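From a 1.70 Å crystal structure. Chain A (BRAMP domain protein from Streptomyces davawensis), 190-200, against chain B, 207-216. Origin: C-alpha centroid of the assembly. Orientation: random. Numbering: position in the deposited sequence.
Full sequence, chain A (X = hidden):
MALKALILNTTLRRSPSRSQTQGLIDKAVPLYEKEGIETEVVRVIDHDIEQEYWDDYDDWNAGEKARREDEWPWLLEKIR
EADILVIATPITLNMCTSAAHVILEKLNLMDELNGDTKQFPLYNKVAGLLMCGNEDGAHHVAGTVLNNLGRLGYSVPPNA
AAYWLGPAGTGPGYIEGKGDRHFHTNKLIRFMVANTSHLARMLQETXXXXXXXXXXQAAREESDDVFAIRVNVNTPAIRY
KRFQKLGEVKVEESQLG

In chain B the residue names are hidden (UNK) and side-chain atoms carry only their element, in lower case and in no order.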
# COMPACT_ATOMS: atom_id res chain seq x y z
N ARG A 190 22.61 -4.48 -9.99
CA ARG A 190 23.86 -3.74 -10.11
C ARG A 190 23.72 -2.29 -9.66
O ARG A 190 24.60 -1.77 -8.96
CB ARG A 190 24.38 -3.81 -11.54
CG ARG A 190 24.91 -5.22 -11.92
CD ARG A 190 25.35 -5.31 -13.40
NE ARG A 190 25.98 -6.60 -13.69
CZ ARG A 190 27.26 -6.89 -13.47
NH1 ARG A 190 28.08 -5.97 -12.97
NH2 ARG A 190 27.74 -8.10 -13.77
N PHE A 191 22.62 -1.62 -10.05
CA PHE A 191 22.32 -0.28 -9.54
C PHE A 191 22.34 -0.28 -8.02
O PHE A 191 22.97 0.57 -7.37
CB PHE A 191 20.93 0.19 -10.01
CG PHE A 191 20.79 0.47 -11.49
CD1 PHE A 191 21.84 0.33 -12.38
CD2 PHE A 191 19.56 0.89 -11.98
CE1 PHE A 191 21.67 0.60 -13.72
CE2 PHE A 191 19.37 1.16 -13.33
CZ PHE A 191 20.42 1.02 -14.20
N MET A 192 21.61 -1.23 -7.43
CA MET A 192 21.43 -1.24 -5.98
C MET A 192 22.76 -1.41 -5.27
O MET A 192 23.03 -0.71 -4.29
CB MET A 192 20.45 -2.34 -5.59
CG MET A 192 20.07 -2.36 -4.14
SD MET A 192 21.22 -3.29 -3.10
CE MET A 192 21.35 -4.85 -3.96
N VAL A 193 23.59 -2.35 -5.74
CA VAL A 193 24.88 -2.58 -5.08
C VAL A 193 25.78 -1.35 -5.20
O VAL A 193 26.41 -0.92 -4.23
CB VAL A 193 25.55 -3.83 -5.66
CG1 VAL A 193 27.00 -3.95 -5.14
CG2 VAL A 193 24.74 -5.05 -5.28
N ALA A 194 25.86 -0.79 -6.41
CA ALA A 194 26.72 0.38 -6.60
C ALA A 194 26.28 1.54 -5.71
O ALA A 194 27.12 2.20 -5.08
CB ALA A 194 26.70 0.80 -8.07
N ASN A 195 24.98 1.78 -5.62
CA ASN A 195 24.49 2.96 -4.90
C ASN A 195 24.50 2.76 -3.39
O ASN A 195 24.89 3.68 -2.65
CB ASN A 195 23.09 3.34 -5.39
CG ASN A 195 23.06 3.91 -6.79
OD1 ASN A 195 24.10 4.26 -7.36
ND2 ASN A 195 21.87 4.03 -7.35
N THR A 196 24.07 1.59 -2.88
CA THR A 196 24.18 1.36 -1.44
C THR A 196 25.63 1.40 -0.98
O THR A 196 25.92 1.88 0.11
CB THR A 196 23.56 0.02 -1.03
OG1 THR A 196 24.16 -1.05 -1.77
CG2 THR A 196 22.07 0.05 -1.29
N SER A 197 26.54 0.86 -1.79
CA SER A 197 27.96 0.87 -1.42
C SER A 197 28.49 2.29 -1.32
O SER A 197 29.21 2.63 -0.36
CB SER A 197 28.77 0.06 -2.42
OG SER A 197 28.36 -1.30 -2.41
N HIS A 198 28.18 3.13 -2.31
CA HIS A 198 28.63 4.52 -2.27
C HIS A 198 28.09 5.25 -1.05
O HIS A 198 28.84 5.90 -0.31
CB HIS A 198 28.21 5.25 -3.55
CG HIS A 198 28.61 6.69 -3.56
ND1 HIS A 198 29.90 7.10 -3.84
CD2 HIS A 198 27.91 7.81 -3.27
CE1 HIS A 198 29.96 8.42 -3.75
NE2 HIS A 198 28.77 8.88 -3.40
N LEU A 199 26.78 5.14 -0.81
CA LEU A 199 26.21 5.87 0.31
C LEU A 199 26.75 5.37 1.64
O LEU A 199 26.91 6.15 2.59
CB LEU A 199 24.69 5.78 0.25
CG LEU A 199 23.87 6.55 1.29
CD1 LEU A 199 24.18 8.04 1.22
CD2 LEU A 199 22.39 6.33 1.04
N ALA A 200 27.06 4.07 1.74
CA ALA A 200 27.63 3.56 2.98
C ALA A 200 29.01 4.16 3.23
O ALA A 200 29.32 4.57 4.35
CB ALA A 200 27.73 2.03 2.95
N UNK B 207 29.04 13.21 -4.83
CA UNK B 207 27.90 12.60 -5.51
C UNK B 207 28.18 11.15 -5.85
O UNK B 207 29.33 10.70 -5.89
c UNK B 207 29.69 14.22 -5.69
c UNK B 207 27.74 13.44 -6.78
c UNK B 207 29.14 13.90 -7.06
N UNK B 208 27.10 10.40 -6.09
CA UNK B 208 27.23 9.08 -6.68
C UNK B 208 28.05 9.18 -7.96
O UNK B 208 27.86 10.10 -8.77
c UNK B 208 25.86 8.48 -7.00
c UNK B 208 24.98 8.30 -5.78
c UNK B 208 23.96 9.21 -5.49
c UNK B 208 24.36 7.05 -3.80
c UNK B 208 25.15 7.22 -4.93
c UNK B 208 23.16 9.06 -4.37
c UNK B 208 23.36 7.97 -3.52
o UNK B 208 22.59 7.82 -2.39
N UNK B 209 28.99 8.26 -8.13
CA UNK B 209 29.73 8.15 -9.38
C UNK B 209 29.29 6.93 -10.18
O UNK B 209 29.91 6.61 -11.19
c UNK B 209 31.70 9.38 -8.43
o UNK B 209 31.52 6.96 -8.26
c UNK B 209 31.24 8.09 -9.11
N UNK B 210 28.22 6.27 -9.75
CA UNK B 210 27.68 5.13 -10.47
C UNK B 210 27.45 5.47 -11.94
O UNK B 210 26.91 6.52 -12.27
c UNK B 210 26.36 4.70 -9.84
o UNK B 210 26.56 4.52 -8.43
c UNK B 210 25.88 3.40 -10.47
N UNK B 211 27.89 4.57 -12.81
CA UNK B 211 27.70 4.72 -14.24
C UNK B 211 26.59 3.74 -14.61
O UNK B 211 26.84 2.54 -14.77
c UNK B 211 28.86 4.60 -16.51
o UNK B 211 29.91 4.81 -17.16
o UNK B 211 27.74 4.49 -17.05
c UNK B 211 29.00 4.44 -14.99
N UNK B 212 25.36 4.26 -14.72
CA UNK B 212 24.22 3.39 -15.02
C UNK B 212 24.37 2.73 -16.38
O UNK B 212 23.97 1.58 -16.56
c UNK B 212 22.66 3.92 -12.44
c UNK B 212 22.67 4.92 -13.61
c UNK B 212 22.93 4.21 -14.95
c UNK B 212 21.35 5.69 -13.69
N UNK B 213 24.93 3.45 -17.35
CA UNK B 213 25.17 2.86 -18.66
C UNK B 213 26.09 1.64 -18.55
O UNK B 213 25.83 0.60 -19.17
o UNK B 213 26.03 5.45 -22.28
o UNK B 213 28.04 4.76 -21.71
c UNK B 213 26.17 3.48 -20.94
c UNK B 213 26.79 4.64 -21.71
c UNK B 213 25.76 3.92 -19.57
N UNK B 214 27.16 1.74 -17.76
CA UNK B 214 28.08 0.62 -17.62
C UNK B 214 27.43 -0.54 -16.87
O UNK B 214 27.65 -1.70 -17.22
c UNK B 214 29.36 1.06 -16.92
N UNK B 215 26.65 -0.24 -15.83
CA UNK B 215 25.86 -1.28 -15.16
C UNK B 215 24.96 -2.00 -16.16
O UNK B 215 24.85 -3.23 -16.13
s UNK B 215 25.94 -0.12 -12.58
c UNK B 215 25.02 -0.67 -14.04
N UNK B 216 24.31 -1.25 -17.05
CA UNK B 216 23.42 -1.86 -18.02
C UNK B 216 24.18 -2.71 -19.02
O UNK B 216 23.67 -3.74 -19.49
c UNK B 216 22.60 -0.80 -18.74

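Position 207 of chain B carries three side-chain carbons that close a ring onto its own backbone nitrogen. Its CA-to-CB bond turns away from the 190-200 helix, and its backbone makes the approach instead: its O lies 3.1 Å from NE2 of H198(A), at an angle too poor for a hydrogen bond. The closed ring defines a proline, P207(B).

At position 208 one carbon leads to a six-carbon ring bearing a single oxygen. The ring reaches N195(A), H198(A) and L199(A), and its oxygen comes 3.7 Å from CD2 of L199(A). A hydroxylated six-membered ring can only be tyrosine. CD1 of Y208(B) packs 3.3 Å from CD2 of H198(A), with the two ring planes inclined at 50°, while CE1 sits 3.6 Å from the backbone O of N195(A), which meets the ring at its edge. Y208(B) also offers its CA to one face of the imidazole, 3.8 Å from the centroid of the H198(A) ring. The OH is satisfied elsewhere in the structure.

Position 209 has one carbon carrying one oxygen and one further carbon. It is exposed and touches little; its backbone N lies over a face of the H198(A) ring, 4.5 Å from CE1. The branched pattern is that of threonine, T209(B).

The same pattern, one carbon bearing an oxygen and a carbon, recurs at position 210, but here the side chain is buried and points toward chain A. Its oxygen lies 2.7 Å from OD1 of N195(A), and its terminal carbon 3.6 Å from CB of A194(A). This second threonine, T210(B), donates a hydrogen bond from OG1 to OD1 of N195(A), and both OG1 and CG2 lie against CB of A194(A), at 3.7 and 3.6 Å.

Position 211 shows two carbons, the second carrying two oxygens, and makes no contact with the 190-200 helix. It is aspartate, and D211(B) caps the helix that follows, its OD1 accepting from the backbone N of position 214 at 2.9 Å.

At position 212 four carbons fork at the second, and one end carbon lies over the face of the F191(A) ring; this is leucine. CD2 of L212(B) rests 3.8 Å from the ring centroid.

Position 213 has three carbons ending in two oxygens, and its CA-to-CB bond points away from the 190-200 helix; it is glutamate, E213(B). At 214 a lone carbon, out of reach of that helix, gives alanine, A214(B).

Position 215 has one carbon and then a sulfur with nothing beyond it. The carbon, CB, meets the edge of the F191(A) ring, 3.6 Å from CE1, and the backbone O lies 3.5 Å from CD of R190(A). The residue is cysteine, C215(B). The single carbon of position 216 adds almost nothing to the contact and makes A216(B).

The contact follows one side of the chain A helix, where R190(A), A194(A) and H198(A), spaced four residues apart, point toward chain B and pair in register with C215(B), T210(B) and Y208(B). Packing dominates at both ends, through F191(A) and H198(A), while the buried hydrogen bond between T210(B) and N195(A) lies between them.

Chain B 207-216: PYTTDLEACA
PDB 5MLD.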